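Local coordinates for protein enoyl-CoA hydratase (Geobacillus kaustophilus, PDB 2PPY) that probably catalyses the reversible hydration of 2-trans-enoyl-CoA thioesters to 3-hydroxyacyl-CoA in fatty acid beta-oxidation, at residues A[14-22]-A[46-55]; A[63-71]-A[112-120]. One frame throughout, in Å; residues are numbered along the deposited sequence.

Contact 1: A[14-22]-A[46-55]; sequences FKEDGIAEI and DIRFDPDIKV
Lys-15 reaches from the hairpin of segment 14-22 to Asp-46, in the last turn of helix 34-48, and Asp-50, just beyond its end, in the beta-alpha-beta unit that leads from strand 19-24 to strand 55-60. The Lys-15 and Ile-53 side chains cross at about a right angle, with Lys-15 CB, CG and CD all near Ile-53 CD1, CG at 3.9 Å. CD also comes within 3.3 Å of Asp-50 OD2, and CE lies 3.2 Å from Asp-46 OD2. The chain beyond CG is fully extended, which carries NZ between the two carboxylates: salt bridges run to Asp-50 OD2 at 2.6 Å, on its anti lone pair, and to Asp-46 OD2 at 2.8 Å, on the syn side but 30° out of plane. Two acids around one ammonium would probably stabilise its charge.

Next to this network, Ala-20, Ile-22, Ile-47 and Ile-53 pack as apolar side chains. Ala-20 CB rests 3.6 Å from Ile-53 CG2, while Ile-47 CD1 reaches both Ala-20 CB and Ile-22 CD1. The main chain fixes the register. Gly-18, in the type I' turn, offers its O to Lys-54 N at 2.9 Å, from above the carbonyl plane, and to Val-55 N at 3.2 Å. Ala-20 N returns a bond to Val-55 O, making the parallel bridge of Ile-19 with Val-55. On the other segment, Asp-50 OD1 accepts from Asp-52 N, closing an Asx turn.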
# COMPACT_ATOMS: atom_id res chain seq x y z
N PHE A 14 0.34 16.54 34.55
CA PHE A 14 0.31 17.95 34.91
C PHE A 14 -0.18 18.73 33.70
O PHE A 14 0.32 18.52 32.59
CB PHE A 14 1.70 18.45 35.30
CG PHE A 14 2.26 17.81 36.54
CD1 PHE A 14 1.73 18.09 37.79
CD2 PHE A 14 3.33 16.92 36.45
CE1 PHE A 14 2.26 17.51 38.94
CE2 PHE A 14 3.87 16.33 37.60
CZ PHE A 14 3.33 16.62 38.85
N LYS A 15 -1.15 19.62 33.89
CA LYS A 15 -1.67 20.42 32.79
C LYS A 15 -1.49 21.90 33.07
O LYS A 15 -1.84 22.37 34.15
CB LYS A 15 -3.15 20.13 32.56
CG LYS A 15 -3.46 18.73 32.06
CD LYS A 15 -4.95 18.61 31.77
CE LYS A 15 -5.35 17.19 31.39
NZ LYS A 15 -6.81 17.12 31.13
N GLU A 16 -0.96 22.62 32.10
CA GLU A 16 -0.73 24.05 32.27
C GLU A 16 -0.45 24.73 30.94
O GLU A 16 0.37 24.27 30.16
CB GLU A 16 0.44 24.26 33.24
CG GLU A 16 0.71 25.71 33.61
CD GLU A 16 1.75 25.83 34.71
OE1 GLU A 16 2.89 25.34 34.53
OE2 GLU A 16 1.42 26.41 35.77
N ASP A 17 -1.17 25.82 30.69
CA ASP A 17 -1.02 26.62 29.48
C ASP A 17 -0.88 25.85 28.17
O ASP A 17 0.05 26.09 27.39
CB ASP A 17 0.16 27.58 29.64
CG ASP A 17 -0.09 28.63 30.71
OD1 ASP A 17 -1.06 29.40 30.57
OD2 ASP A 17 0.69 28.68 31.69
N GLY A 18 -1.81 24.94 27.91
CA GLY A 18 -1.78 24.18 26.67
C GLY A 18 -0.76 23.06 26.59
O GLY A 18 -0.58 22.47 25.52
N ILE A 19 -0.10 22.76 27.70
CA ILE A 19 0.88 21.68 27.72
C ILE A 19 0.57 20.70 28.84
O ILE A 19 0.18 21.09 29.94
CB ILE A 19 2.31 22.21 27.95
CG1 ILE A 19 2.71 23.14 26.80
CG2 ILE A 19 3.29 21.05 28.06
CD1 ILE A 19 4.05 23.82 27.00
N ALA A 20 0.72 19.41 28.55
CA ALA A 20 0.48 18.37 29.55
C ALA A 20 1.77 17.58 29.67
O ALA A 20 2.41 17.26 28.67
CB ALA A 20 -0.66 17.46 29.11
N GLU A 21 2.16 17.29 30.90
CA GLU A 21 3.37 16.52 31.12
C GLU A 21 2.99 15.23 31.81
O GLU A 21 2.35 15.25 32.86
CB GLU A 21 4.38 17.27 31.99
CG GLU A 21 4.72 18.67 31.51
CD GLU A 21 5.96 19.22 32.20
OE1 GLU A 21 6.22 18.83 33.36
OE2 GLU A 21 6.66 20.06 31.60
N ILE A 22 3.37 14.11 31.21
CA ILE A 22 3.07 12.81 31.79
C ILE A 22 4.37 12.34 32.43
O ILE A 22 5.31 11.95 31.74
CB ILE A 22 2.63 11.80 30.72
CG1 ILE A 22 1.43 12.36 29.94
CG2 ILE A 22 2.26 10.48 31.38
CD1 ILE A 22 0.94 11.45 28.81
N ASP A 46 -7.88 11.04 28.22
CA ASP A 46 -8.20 12.26 28.96
C ASP A 46 -7.70 13.49 28.23
O ASP A 46 -8.45 14.44 28.01
CB ASP A 46 -7.56 12.23 30.34
CG ASP A 46 -7.76 13.53 31.09
OD1 ASP A 46 -8.90 13.81 31.50
OD2 ASP A 46 -6.78 14.29 31.26
N ILE A 47 -6.42 13.47 27.86
CA ILE A 47 -5.81 14.59 27.16
C ILE A 47 -6.48 14.89 25.82
O ILE A 47 -6.62 16.05 25.45
CB ILE A 47 -4.30 14.35 26.96
CG1 ILE A 47 -3.61 14.29 28.33
CG2 ILE A 47 -3.69 15.46 26.11
CD1 ILE A 47 -2.15 13.88 28.29
N ARG A 48 -6.90 13.84 25.12
CA ARG A 48 -7.57 14.00 23.83
C ARG A 48 -8.86 14.81 23.99
O ARG A 48 -9.14 15.70 23.20
CB ARG A 48 -7.95 12.64 23.23
CG ARG A 48 -6.88 11.91 22.46
CD ARG A 48 -7.43 10.55 22.03
NE ARG A 48 -6.60 9.84 21.07
CZ ARG A 48 -6.97 8.72 20.46
NH1 ARG A 48 -8.17 8.20 20.72
NH2 ARG A 48 -6.17 8.13 19.60
N PHE A 49 -9.64 14.47 25.01
CA PHE A 49 -10.90 15.15 25.25
C PHE A 49 -10.74 16.50 25.94
O PHE A 49 -11.72 17.12 26.33
CB PHE A 49 -11.83 14.24 26.07
CG PHE A 49 -12.54 13.20 25.24
CD1 PHE A 49 -13.81 13.46 24.72
CD2 PHE A 49 -11.94 11.98 24.97
CE1 PHE A 49 -14.47 12.51 23.94
CE2 PHE A 49 -12.60 11.02 24.20
CZ PHE A 49 -13.86 11.29 23.68
N ASP A 50 -9.50 16.95 26.08
CA ASP A 50 -9.21 18.24 26.70
C ASP A 50 -8.71 19.19 25.62
O ASP A 50 -7.52 19.23 25.33
CB ASP A 50 -8.15 18.08 27.79
CG ASP A 50 -7.97 19.35 28.61
OD1 ASP A 50 -8.34 20.44 28.12
OD2 ASP A 50 -7.44 19.25 29.73
N PRO A 51 -9.61 19.99 25.03
CA PRO A 51 -9.34 20.97 23.97
C PRO A 51 -8.20 21.95 24.23
O PRO A 51 -7.57 22.44 23.29
CB PRO A 51 -10.67 21.71 23.84
CG PRO A 51 -11.67 20.70 24.26
CD PRO A 51 -11.01 20.09 25.47
N ASP A 52 -7.92 22.22 25.50
CA ASP A 52 -6.87 23.17 25.84
C ASP A 52 -5.45 22.65 25.70
O ASP A 52 -4.51 23.43 25.60
CB ASP A 52 -7.09 23.69 27.27
CG ASP A 52 -8.41 24.42 27.43
OD1 ASP A 52 -8.67 25.37 26.66
OD2 ASP A 52 -9.18 24.04 28.34
N ILE A 53 -5.29 21.33 25.70
CA ILE A 53 -3.95 20.75 25.58
C ILE A 53 -3.55 20.59 24.12
O ILE A 53 -4.23 19.91 23.35
CB ILE A 53 -3.86 19.37 26.27
CG1 ILE A 53 -4.41 19.46 27.70
CG2 ILE A 53 -2.40 18.91 26.30
CD1 ILE A 53 -3.64 20.42 28.60
N LYS A 54 -2.45 21.22 23.74
CA LYS A 54 -1.97 21.15 22.37
C LYS A 54 -0.65 20.39 22.26
O LYS A 54 -0.28 19.94 21.17
CB LYS A 54 -1.81 22.57 21.82
CG LYS A 54 -3.13 23.30 21.53
CD LYS A 54 -3.90 23.66 22.79
CE LYS A 54 -5.01 24.68 22.51
NZ LYS A 54 -6.13 24.16 21.67
N VAL A 55 0.05 20.24 23.37
CA VAL A 55 1.31 19.52 23.38
C VAL A 55 1.43 18.62 24.60
O VAL A 55 0.96 18.95 25.68
CB VAL A 55 2.51 20.51 23.39
CG1 VAL A 55 3.82 19.73 23.33
CG2 VAL A 55 2.41 21.47 22.22

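Contact 2: A[63-71]-A[112-120]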
# COMPACT_ATOMS: atom_id res chain seq x y z
N PRO A 63 15.75 8.84 38.39
CA PRO A 63 17.14 9.24 38.18
C PRO A 63 17.85 8.87 36.87
O PRO A 63 18.02 9.72 35.99
CB PRO A 63 17.84 8.67 39.41
CG PRO A 63 16.83 8.92 40.47
CD PRO A 63 15.54 8.46 39.80
N LYS A 64 18.27 7.61 36.74
CA LYS A 64 19.02 7.18 35.56
C LYS A 64 18.24 6.51 34.43
O LYS A 64 18.84 6.05 33.46
CB LYS A 64 20.14 6.23 36.00
CG LYS A 64 21.05 6.79 37.08
CD LYS A 64 21.85 7.97 36.58
CE LYS A 64 22.78 8.51 37.65
NZ LYS A 64 23.61 9.65 37.15
N PHE A 65 16.92 6.45 34.53
CA PHE A 65 16.13 5.80 33.49
C PHE A 65 14.91 6.57 33.03
O PHE A 65 14.26 7.26 33.81
CB PHE A 65 15.60 4.44 33.96
CG PHE A 65 16.65 3.44 34.32
CD1 PHE A 65 17.49 3.64 35.41
CD2 PHE A 65 16.76 2.25 33.61
CE1 PHE A 65 18.41 2.68 35.79
CE2 PHE A 65 17.68 1.28 33.99
CZ PHE A 65 18.50 1.49 35.08
N PHE A 66 14.61 6.44 31.74
CA PHE A 66 13.40 7.01 31.19
C PHE A 66 12.51 5.80 31.44
O PHE A 66 11.47 5.88 32.09
CB PHE A 66 13.52 7.27 29.69
CG PHE A 66 12.21 7.58 29.02
CD1 PHE A 66 11.56 8.78 29.26
CD2 PHE A 66 11.61 6.64 28.18
CE1 PHE A 66 10.32 9.05 28.68
CE2 PHE A 66 10.37 6.90 27.60
CZ PHE A 66 9.73 8.11 27.85
N SER A 67 12.98 4.65 30.94
CA SER A 67 12.31 3.37 31.09
C SER A 67 13.13 2.25 30.46
O SER A 67 13.65 2.40 29.35
CB SER A 67 10.92 3.40 30.45
OG SER A 67 10.32 2.11 30.51
N ALA A 68 13.23 1.13 31.16
CA ALA A 68 13.98 -0.02 30.65
C ALA A 68 13.06 -1.04 30.00
O ALA A 68 13.46 -2.18 29.77
CB ALA A 68 14.78 -0.67 31.78
N GLY A 69 11.83 -0.65 29.70
CA GLY A 69 10.91 -1.57 29.06
C GLY A 69 9.98 -2.34 29.99
O GLY A 69 9.69 -1.90 31.10
N ALA A 70 9.52 -3.49 29.53
CA ALA A 70 8.60 -4.31 30.31
C ALA A 70 9.28 -5.01 31.49
O ALA A 70 10.43 -5.44 31.40
CB ALA A 70 7.93 -5.35 29.41
N ASP A 71 8.55 -5.11 32.60
CA ASP A 71 9.05 -5.78 33.80
C ASP A 71 9.17 -7.28 33.50
O ASP A 71 8.16 -7.95 33.29
CB ASP A 71 8.07 -5.56 34.95
CG ASP A 71 8.58 -6.12 36.27
OD1 ASP A 71 8.85 -7.34 36.33
OD2 ASP A 71 8.70 -5.35 37.24
N THR A 112 16.97 4.66 27.80
CA THR A 112 15.75 4.46 27.02
C THR A 112 15.94 3.20 26.19
O THR A 112 16.39 3.27 25.05
CB THR A 112 15.50 5.67 26.08
OG1 THR A 112 15.45 6.87 26.85
CG2 THR A 112 14.19 5.51 25.34
N VAL A 113 15.60 2.05 26.76
CA VAL A 113 15.79 0.79 26.07
C VAL A 113 14.56 -0.11 26.04
O VAL A 113 13.64 0.03 26.86
CB VAL A 113 16.98 0.01 26.69
CG1 VAL A 113 18.26 0.81 26.53
CG2 VAL A 113 16.71 -0.27 28.17
N GLY A 114 14.56 -1.05 25.10
CA GLY A 114 13.45 -1.98 24.95
C GLY A 114 12.13 -1.24 24.90
O GLY A 114 11.99 -0.24 24.20
N GLY A 115 11.16 -1.74 25.66
CA GLY A 115 9.85 -1.11 25.70
C GLY A 115 9.93 0.38 25.96
O GLY A 115 9.04 1.12 25.58
N GLY A 116 11.00 0.82 26.63
CA GLY A 116 11.16 2.23 26.91
C GLY A 116 11.34 3.01 25.62
O GLY A 116 10.76 4.08 25.42
N LEU A 117 12.16 2.47 24.72
CA LEU A 117 12.41 3.11 23.44
C LEU A 117 11.16 2.98 22.57
O LEU A 117 10.80 3.90 21.84
CB LEU A 117 13.60 2.47 22.73
CG LEU A 117 13.87 3.01 21.32
CD1 LEU A 117 14.00 4.53 21.38
CD2 LEU A 117 15.13 2.39 20.75
N GLU A 118 10.49 1.84 22.67
CA GLU A 118 9.29 1.62 21.88
C GLU A 118 8.25 2.69 22.18
O GLU A 118 7.60 3.20 21.27
CB GLU A 118 8.74 0.22 22.15
CG GLU A 118 9.71 -0.86 21.71
CD GLU A 118 9.19 -2.25 21.97
OE1 GLU A 118 9.09 -2.65 23.15
OE2 GLU A 118 8.90 -2.95 20.98
N MSE A 119 8.10 3.05 23.45
CA MSE A 119 7.15 4.09 23.83
C MSE A 119 7.59 5.41 23.21
O MSE A 119 6.78 6.18 22.72
CB MSE A 119 7.10 4.24 25.35
CG MSE A 119 6.13 5.30 25.83
SE MSE A 119 6.15 5.51 27.76
CE MSE A 119 6.15 3.64 28.26
N ALA A 120 8.90 5.65 23.26
CA ALA A 120 9.49 6.88 22.72
C ALA A 120 9.37 6.94 21.20
O ALA A 120 9.19 8.03 20.63
CB ALA A 120 10.95 6.97 23.13
O HOH W 1 11.07 -4.29 26.90
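A water joins Ala-70 to Gly-115: its oxygen accepts from Gly-115 N at 2.8 Å and from Ala-70 N at 3.2 Å. Two main-chain N-H groups converge on one acceptor, one from the loop before helix 72-75 and one from the first turn of helix 115-121, as in the oxyanion hole of the crotonase family, which this arrangement probably represents.

The backbones are brought together by Ser-67. Its O accepts from Val-113 N at 3.3 Å, with 158° at the hydrogen, and the CA-H of Gly-116 approaches the same oxygen almost straight, at 168°. Parallel pairing of Ser-67 with Thr-112 sets this alignment. Ser-67 OG, anti to the backbone N (chi1 175°), accepts from Gly-69 N in an ST turn and is also bonded to Asn-30 O. Next along, Gly-69 CA packs directly on the start of the helix, 3.4 Å from Gly-115 N.

At the far end Phe-66 enters the core. Gly-116 O meets its ring at the edge, 3.6 Å from CE2. Thr-112 OG1 lies 3.5 Å from Phe-66 CB and is bonded to Gly-110 O. The selenium of selenomethionine Met-119 makes an oblique Met-aromatic contact, SE 4.4 Å from Phe-66 CZ.

The ST turn, the Val-113 N to Ser-67 O bond and the close Gly-69/Gly-115 packing thus place the two N-H donors, and the N-terminal end of helix 115-121 probably adds to the positive potential there; this is consistent with polarising the thioester carbonyl and stabilising the negative charge that develops on its oxygen, whose place the water would take here.

Contact 1 and contact 2 do not touch: their centres are 23 Å apart and their nearest atoms about 7 Å. They follow one another along the chain, and strand 55-60 connects them, since it starts at Val-55 in contact 1 and leads into the loop that carries 63-71. Helix 34-48 makes a second link, ending in contact 1 at Asp-46 to Arg-48 and offering Phe-36 and Tyr-37 to Met-119 of contact 2. Contact 2, largely buried, presents the probable oxyanion hole; contact 1 is only partly buried and lies near a subunit interface, where Arg-48 forms a salt bridge with Glu-92 of a neighbouring subunit.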